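Local coordinates for SusD superfamily protein (Parabacteroides distasonis, PDB 3OTN) that probably binds carbohydrate or related nutrients at the bacterial outer membrane, as a member of the SusD family, at residues Gly247-Gln252 / Val357-Asp362; Gln252-Leu257 / Asp352-Val357. One frame throughout, in Å; residues are numbered along the deposited sequence.

Contact 1: residues Gly247-Gln252 / Val357-Asp362. With EDO (1,2-ethanediol), chain S.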
loop_
_atom_site.group_PDB
_atom_site.type_symbol
_atom_site.label_atom_id
_atom_site.label_comp_id
_atom_site.label_asym_id
_atom_site.label_seq_id
_atom_site.Cartn_x
_atom_site.Cartn_y
_atom_site.Cartn_z
ATOM N N GLY A 247 3.455 9.954 -14.617
ATOM C CA GLY A 247 4.844 9.536 -14.383
ATOM C C GLY A 247 4.856 8.070 -14.005
ATOM O O GLY A 247 4.499 7.226 -14.813
ATOM N N GLU A 248 5.174 7.775 -12.750
ATOM C CA GLU A 248 5.157 6.394 -12.257
ATOM C C GLU A 248 3.788 5.916 -11.810
ATOM O O GLU A 248 3.550 4.696 -11.718
ATOM C CB GLU A 248 6.093 6.238 -11.076
ATOM C CG GLU A 248 7.569 6.360 -11.403
ATOM C CD GLU A 248 8.476 5.815 -10.308
ATOM O OE1 GLU A 248 8.026 4.908 -9.530
ATOM O OE2 GLU A 248 9.647 6.291 -10.241
ATOM N N PHE A 249 2.896 6.841 -11.493
ATOM C CA PHE A 249 1.697 6.465 -10.757
ATOM C C PHE A 249 0.691 5.732 -11.644
ATOM O O PHE A 249 0.279 6.230 -12.691
ATOM C CB PHE A 249 1.056 7.641 -10.052
ATOM C CG PHE A 249 1.986 8.366 -9.090
ATOM C CD1 PHE A 249 2.724 7.672 -8.139
ATOM C CD2 PHE A 249 2.137 9.749 -9.178
ATOM C CE1 PHE A 249 3.577 8.349 -7.257
ATOM C CE2 PHE A 249 2.957 10.431 -8.317
ATOM C CZ PHE A 249 3.687 9.741 -7.344
ATOM N N ILE A 250 0.288 4.556 -11.176
ATOM C CA ILE A 250 -0.607 3.634 -11.913
ATOM C C ILE A 250 -1.997 3.650 -11.286
ATOM O O ILE A 250 -3.010 3.821 -11.995
ATOM C CB ILE A 250 -0.015 2.187 -11.926
ATOM C CG1 ILE A 250 1.323 2.174 -12.659
ATOM C CG2 ILE A 250 -0.969 1.196 -12.650
ATOM C CD1 ILE A 250 2.108 0.886 -12.456
ATOM N N TYR A 251 -2.056 3.494 -9.972
ATOM C CA TYR A 251 -3.324 3.647 -9.244
ATOM C C TYR A 251 -3.081 4.321 -7.886
ATOM O O TYR A 251 -2.168 3.949 -7.164
ATOM C CB TYR A 251 -4.009 2.267 -9.101
ATOM C CG TYR A 251 -5.454 2.423 -8.774
ATOM C CD1 TYR A 251 -6.355 2.847 -9.744
ATOM C CD2 TYR A 251 -5.922 2.212 -7.477
ATOM C CE1 TYR A 251 -7.712 3.047 -9.434
ATOM C CE2 TYR A 251 -7.278 2.400 -7.152
ATOM C CZ TYR A 251 -8.158 2.826 -8.116
ATOM O OH TYR A 251 -9.463 3.024 -7.784
ATOM N N GLN A 252 -3.918 5.291 -7.536
ATOM C CA GLN A 252 -3.709 6.066 -6.348
ATOM C C GLN A 252 -5.026 6.368 -5.652
ATOM O O GLN A 252 -6.072 6.448 -6.278
ATOM C CB GLN A 252 -3.078 7.423 -6.735
ATOM C CG GLN A 252 -1.697 7.356 -7.385
ATOM C CD GLN A 252 -0.983 8.671 -7.333
ATOM O OE1 GLN A 252 -1.352 9.615 -8.046
ATOM N NE2 GLN A 252 0.061 8.759 -6.488
ATOM N N VAL A 357 -1.295 3.477 -4.539
ATOM C CA VAL A 357 -1.564 2.048 -4.361
ATOM C C VAL A 357 -0.558 1.242 -5.216
ATOM O O VAL A 357 0.046 0.295 -4.719
ATOM C CB VAL A 357 -3.040 1.697 -4.737
ATOM C CG1 VAL A 357 -3.282 0.196 -4.713
ATOM C CG2 VAL A 357 -3.994 2.416 -3.804
ATOM N N TYR A 358 -0.398 1.602 -6.486
ATOM C CA TYR A 358 0.686 1.041 -7.341
ATOM C C TYR A 358 1.392 2.148 -8.094
ATOM O O TYR A 358 0.739 3.007 -8.687
ATOM C CB TYR A 358 0.179 -0.003 -8.362
ATOM C CG TYR A 358 -0.169 -1.300 -7.700
ATOM C CD1 TYR A 358 0.821 -2.127 -7.213
ATOM C CD2 TYR A 358 -1.490 -1.674 -7.503
ATOM C CE1 TYR A 358 0.515 -3.298 -6.537
ATOM C CE2 TYR A 358 -1.804 -2.842 -6.832
ATOM C CZ TYR A 358 -0.789 -3.647 -6.363
ATOM O OH TYR A 358 -1.077 -4.774 -5.683
ATOM N N ARG A 359 2.716 2.108 -8.093
ATOM C CA ARG A 359 3.538 2.957 -8.939
ATOM C C ARG A 359 4.553 2.093 -9.698
ATOM O O ARG A 359 4.785 0.951 -9.370
ATOM C CB ARG A 359 4.212 4.070 -8.143
ATOM C CG ARG A 359 5.298 3.649 -7.151
ATOM C CD ARG A 359 5.796 4.884 -6.477
ATOM N NE ARG A 359 6.820 4.690 -5.432
ATOM C CZ ARG A 359 8.120 4.969 -5.549
ATOM N NH1 ARG A 359 8.630 5.401 -6.703
ATOM N NH2 ARG A 359 8.934 4.851 -4.480
ATOM N N TYR A 360 5.096 2.639 -10.763
ATOM C CA TYR A 360 5.963 1.886 -11.672
ATOM C C TYR A 360 7.186 1.274 -11.022
ATOM O O TYR A 360 7.568 0.137 -11.372
ATOM C CB TYR A 360 6.378 2.811 -12.808
ATOM C CG TYR A 360 6.995 2.187 -14.031
ATOM C CD1 TYR A 360 6.413 1.102 -14.657
ATOM C CD2 TYR A 360 8.089 2.783 -14.632
ATOM C CE1 TYR A 360 6.945 0.599 -15.820
ATOM C CE2 TYR A 360 8.629 2.289 -15.793
ATOM C CZ TYR A 360 8.054 1.206 -16.382
ATOM O OH TYR A 360 8.595 0.710 -17.518
ATOM N N THR A 361 7.803 1.975 -10.071
ATOM C CA THR A 361 8.988 1.378 -9.377
ATOM C C THR A 361 8.681 0.013 -8.741
ATOM O O THR A 361 9.461 -0.935 -8.889
ATOM C CB THR A 361 9.637 2.325 -8.348
ATOM O OG1 THR A 361 10.160 3.469 -9.019
ATOM C CG2 THR A 361 10.796 1.625 -7.580
ATOM N N ASP A 362 7.527 -0.088 -8.083
ATOM C CA ASP A 362 7.042 -1.324 -7.464
ATOM C C ASP A 362 6.861 -2.398 -8.535
ATOM O O ASP A 362 7.315 -3.518 -8.371
ATOM C CB ASP A 362 5.699 -1.032 -6.782
ATOM C CG ASP A 362 5.174 -2.165 -5.878
ATOM O OD1 ASP A 362 5.794 -3.260 -5.703
ATOM O OD2 ASP A 362 4.080 -1.908 -5.300
HETATM C C1 EDO S . 12.883 -0.784 -18.141
HETATM O O1 EDO S . 14.272 -1.090 -18.311
HETATM C C2 EDO S . 12.731 0.415 -17.214
HETATM O O2 EDO S . 11.568 1.163 -17.594
#
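Two classic beta bulges face each other where Tyr251 meets Tyr358, in the short antiparallel ladder that leads into helix 360-375. Ile250 and Tyr251 both give their N-H to Tyr358 O, at 3.0 Å from Ile250 N. In return, Tyr251 O accepts from Val357 N at 2.8 Å and from Tyr358 N, so each carbonyl oxygen is gripped twice. The extra residues turn the chain, and Tyr251 brings CD2 at its ring edge to within 4.0 Å of Val357 CB.

Beyond the bulges, Phe249 and Arg359 form a non-hydrogen-bonded pair. Arg359 CG sits between its own N and carbonyl carbon (chi1 68°), and from there the chain runs extended to NE. Its NH1 reaches Glu248 OE1 at 2.9 Å in a salt bridge; the two planes are 27° apart, but NH1 approaches from above the carboxylate plane. The same OE1 takes Thr361 OG1 at 2.6 Å, on the syn side but tilted out of plane, and Thr361 N at 3.0 Å from above it. Thr361 thus brings the helix start to a buried carboxylate, whose negative charge the helix end and Arg359 would probably favour, while Glu248 O takes Tyr360 N at 2.7 Å. OE2 pairs with Arg392, and Arg359 NH2 with Glu421.

Helices 108-133 and 187-202 pack beside Tyr251 and Tyr358; the contact is a bulged antiparallel strand pair running straight into a helix, within a largely helical SusD-family fold.

Contact 2: residues Gln252-Leu257 / Asp352-Val357; sequences QVQFSL and DLNWSV. With EDO (1,2-ethanediol), chain P; EDO (1,2-ethanediol), chain K.
Gln252 to Val253 and Trp355 to Ser356 run antiparallel as a two-residue ladder, with Val253 N to Trp355 O at 2.7 Å and Trp355 N to Val253 O closing the hydrogen-bonded pair. Past it the regular backbone exchange gives way to side chains, and Asn354 takes over. Its OD1 accepts Phe255 N at 3.0 Å in a nearly straight bond (N-H...O 173°), the donor lying above the carbonyl plane. Its ND2 donates to Gln252 OE1 at 3.0 Å; the hydrogen-bonded oxygen lies in the plane of the Asn354 amide, although the two amide planes stand 68° apart.

Gln252 is equally well occupied. OE1 also receives Asn245 N, while NE2 gives one bond to Ser356 OG at 3.0 Å and another to a water that passes on to Asn354 O. Both ends of this buried amide are therefore satisfied, which should fix its rotation.

Val253 and Trp355 share the opposite face of the ladder from Gln252 and Ser356, and Val253 CG2 comes to the edge of the indole, 4.1 Å from Trp355 CD1. Beyond the strand, Phe255 packs side by side with Trp355, its CE2 4.0 Å from Trp355 CB, with Trp355 N at the ring edge. Farther out, a 1,2-ethanediol, probably from crystallisation, bridges the two segments beyond the strands: its O2 accepts Leu257 N and donates to Asp352 OD2 at 2.6 Å.

Asn244 holds Asp352 O and Asn354 N from one loop, Arg260 packs on Val253 and Phe255 from another, and the indole meets the Phe339 ring; strand 355-356 is an outer strand of the sheet, beside the central strand 249-253.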
loop_
_atom_site.group_PDB
_atom_site.type_symbol
_atom_site.label_atom_id
_atom_site.label_comp_id
_atom_site.label_asym_id
_atom_site.label_seq_id
_atom_site.Cartn_x
_atom_site.Cartn_y
_atom_site.Cartn_z
ATOM N N GLN A 252 -3.918 5.291 -7.536
ATOM C CA GLN A 252 -3.709 6.066 -6.348
ATOM C C GLN A 252 -5.026 6.368 -5.652
ATOM O O GLN A 252 -6.072 6.448 -6.278
ATOM C CB GLN A 252 -3.078 7.423 -6.735
ATOM C CG GLN A 252 -1.697 7.356 -7.385
ATOM C CD GLN A 252 -0.983 8.671 -7.333
ATOM O OE1 GLN A 252 -1.352 9.615 -8.046
ATOM N NE2 GLN A 252 0.061 8.759 -6.488
ATOM N N VAL A 253 -4.936 6.629 -4.358
ATOM C CA VAL A 253 -5.991 7.274 -3.623
ATOM C C VAL A 253 -5.964 8.765 -3.979
ATOM O O VAL A 253 -4.894 9.389 -3.969
ATOM C CB VAL A 253 -5.833 7.121 -2.127
ATOM C CG1 VAL A 253 -6.995 7.782 -1.446
ATOM C CG2 VAL A 253 -5.810 5.604 -1.721
ATOM N N GLN A 254 -7.129 9.329 -4.284
ATOM C CA GLN A 254 -7.235 10.712 -4.806
ATOM C C GLN A 254 -7.507 11.702 -3.689
ATOM O O GLN A 254 -8.472 11.555 -2.908
ATOM C CB GLN A 254 -8.338 10.852 -5.860
ATOM C CG GLN A 254 -8.247 9.826 -7.035
ATOM C CD GLN A 254 -6.986 9.973 -7.850
ATOM O OE1 GLN A 254 -6.258 8.991 -8.129
ATOM N NE2 GLN A 254 -6.693 11.174 -8.211
ATOM N N PHE A 255 -6.654 12.723 -3.652
ATOM C CA PHE A 255 -6.791 13.872 -2.758
ATOM C C PHE A 255 -6.755 15.124 -3.620
ATOM O O PHE A 255 -5.969 15.209 -4.576
ATOM C CB PHE A 255 -5.680 13.852 -1.702
ATOM C CG PHE A 255 -5.786 12.698 -0.720
ATOM C CD1 PHE A 255 -6.773 12.684 0.258
ATOM C CD2 PHE A 255 -4.898 11.641 -0.767
ATOM C CE1 PHE A 255 -6.865 11.640 1.159
ATOM C CE2 PHE A 255 -4.989 10.589 0.136
ATOM C CZ PHE A 255 -5.946 10.596 1.100
ATOM N N SER A 256 -7.659 16.055 -3.367
ATOM C CA SER A 256 -7.701 17.308 -4.110
ATOM C C SER A 256 -8.306 18.407 -3.259
ATOM O O SER A 256 -9.127 18.127 -2.354
ATOM C CB SER A 256 -8.472 17.142 -5.442
ATOM O OG SER A 256 -9.868 16.981 -5.240
ATOM N N LEU A 257 -7.980 19.656 -3.592
ATOM C CA LEU A 257 -8.507 20.801 -2.848
ATOM C C LEU A 257 -10.049 20.847 -2.844
ATOM O O LEU A 257 -10.606 21.208 -1.836
ATOM C CB LEU A 257 -7.937 22.145 -3.329
ATOM C CG LEU A 257 -6.420 22.383 -3.107
ATOM C CD1 LEU A 257 -5.986 23.655 -3.893
ATOM C CD2 LEU A 257 -6.087 22.535 -1.637
ATOM N N ASP A 352 -3.165 18.315 -1.331
ATOM C CA ASP A 352 -3.781 17.671 -2.489
ATOM C C ASP A 352 -2.808 16.679 -3.138
ATOM O O ASP A 352 -2.851 16.421 -4.349
ATOM C CB ASP A 352 -4.320 18.718 -3.478
ATOM C CG ASP A 352 -3.298 19.735 -3.922
ATOM O OD1 ASP A 352 -2.163 19.759 -3.408
ATOM O OD2 ASP A 352 -3.640 20.549 -4.812
ATOM N N LEU A 353 -1.960 16.084 -2.303
ATOM C CA LEU A 353 -1.021 15.026 -2.727
ATOM C C LEU A 353 -1.706 13.648 -2.678
ATOM O O LEU A 353 -2.207 13.232 -1.630
ATOM C CB LEU A 353 0.251 15.010 -1.833
ATOM C CG LEU A 353 1.346 13.983 -2.130
ATOM C CD1 LEU A 353 2.015 14.153 -3.537
ATOM C CD2 LEU A 353 2.422 13.951 -0.990
ATOM N N ASN A 354 -1.685 12.928 -3.809
ATOM C CA ASN A 354 -2.280 11.579 -3.892
ATOM C C ASN A 354 -1.440 10.608 -3.058
ATOM O O ASN A 354 -0.263 10.899 -2.762
ATOM C CB ASN A 354 -2.370 11.095 -5.365
ATOM C CG ASN A 354 -3.597 11.612 -6.095
ATOM O OD1 ASN A 354 -4.345 12.418 -5.570
ATOM N ND2 ASN A 354 -3.807 11.135 -7.348
ATOM N N TRP A 355 -2.058 9.516 -2.617
ATOM C CA TRP A 355 -1.365 8.375 -1.975
ATOM C C TRP A 355 -1.362 7.174 -2.931
ATOM O O TRP A 355 -2.415 6.726 -3.373
ATOM C CB TRP A 355 -2.027 8.016 -0.661
ATOM C CG TRP A 355 -1.518 6.789 0.037
ATOM C CD1 TRP A 355 -2.088 5.536 0.015
ATOM C CD2 TRP A 355 -0.333 6.667 0.834
ATOM N NE1 TRP A 355 -1.357 4.676 0.775
ATOM C CE2 TRP A 355 -0.278 5.334 1.293
ATOM C CE3 TRP A 355 0.656 7.567 1.250
ATOM C CZ2 TRP A 355 0.738 4.869 2.117
ATOM C CZ3 TRP A 355 1.670 7.108 2.088
ATOM C CH2 TRP A 355 1.696 5.765 2.505
ATOM N N SER A 356 -0.183 6.659 -3.250
ATOM C CA SER A 356 -0.084 5.537 -4.182
ATOM C C SER A 356 -0.582 4.193 -3.676
ATOM O O SER A 356 -0.337 3.826 -2.535
ATOM C CB SER A 356 1.351 5.365 -4.629
ATOM O OG SER A 356 1.690 6.455 -5.406
ATOM N N VAL A 357 -1.295 3.477 -4.539
ATOM C CA VAL A 357 -1.564 2.048 -4.361
ATOM C C VAL A 357 -0.558 1.242 -5.216
ATOM O O VAL A 357 0.046 0.295 -4.719
ATOM C CB VAL A 357 -3.040 1.697 -4.737
ATOM C CG1 VAL A 357 -3.282 0.196 -4.713
ATOM C CG2 VAL A 357 -3.994 2.416 -3.804
HETATM C C1 EDO P . -7.678 20.714 -7.544
HETATM O O1 EDO P . -8.787 20.681 -6.603
HETATM C C2 EDO P . -6.315 21.008 -6.900
HETATM O O2 EDO P . -6.043 20.183 -5.751
HETATM C C1 EDO K . -10.600 7.847 -3.163
HETATM O O1 EDO K . -9.581 7.896 -4.198
HETATM C C2 EDO K . -10.940 9.252 -2.645
HETATM O O2 EDO K . -9.907 9.645 -1.730
HETATM O O HOH W 1 1.384 10.891 -5.139
#

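Overall arrangement
Strand 249-253 is central to both contacts: strand 358-359 pairs along it in contact 1 and strand 355-356 in contact 2, the chain turning a corner at Val357 between them. Gln252 and Val357 belong to both. Contact 1 is wholly buried among helices and relies on carbonyl oxygens that each accept two N-H groups and a charged cluster at a helix start. Contact 2 lies farther from the chain centre and is partly exposed at its far end; side-chain amides, a hydroxyl and a water carry its side-chain polar contacts, with a diol, probably from crystallisation, bridging Asp352 and Leu257. At the seam, Phe249 CD1 lies 3.2 Å from Ser356 OG, and Gln252 NE2 sits over the centre of the Phe249 ring.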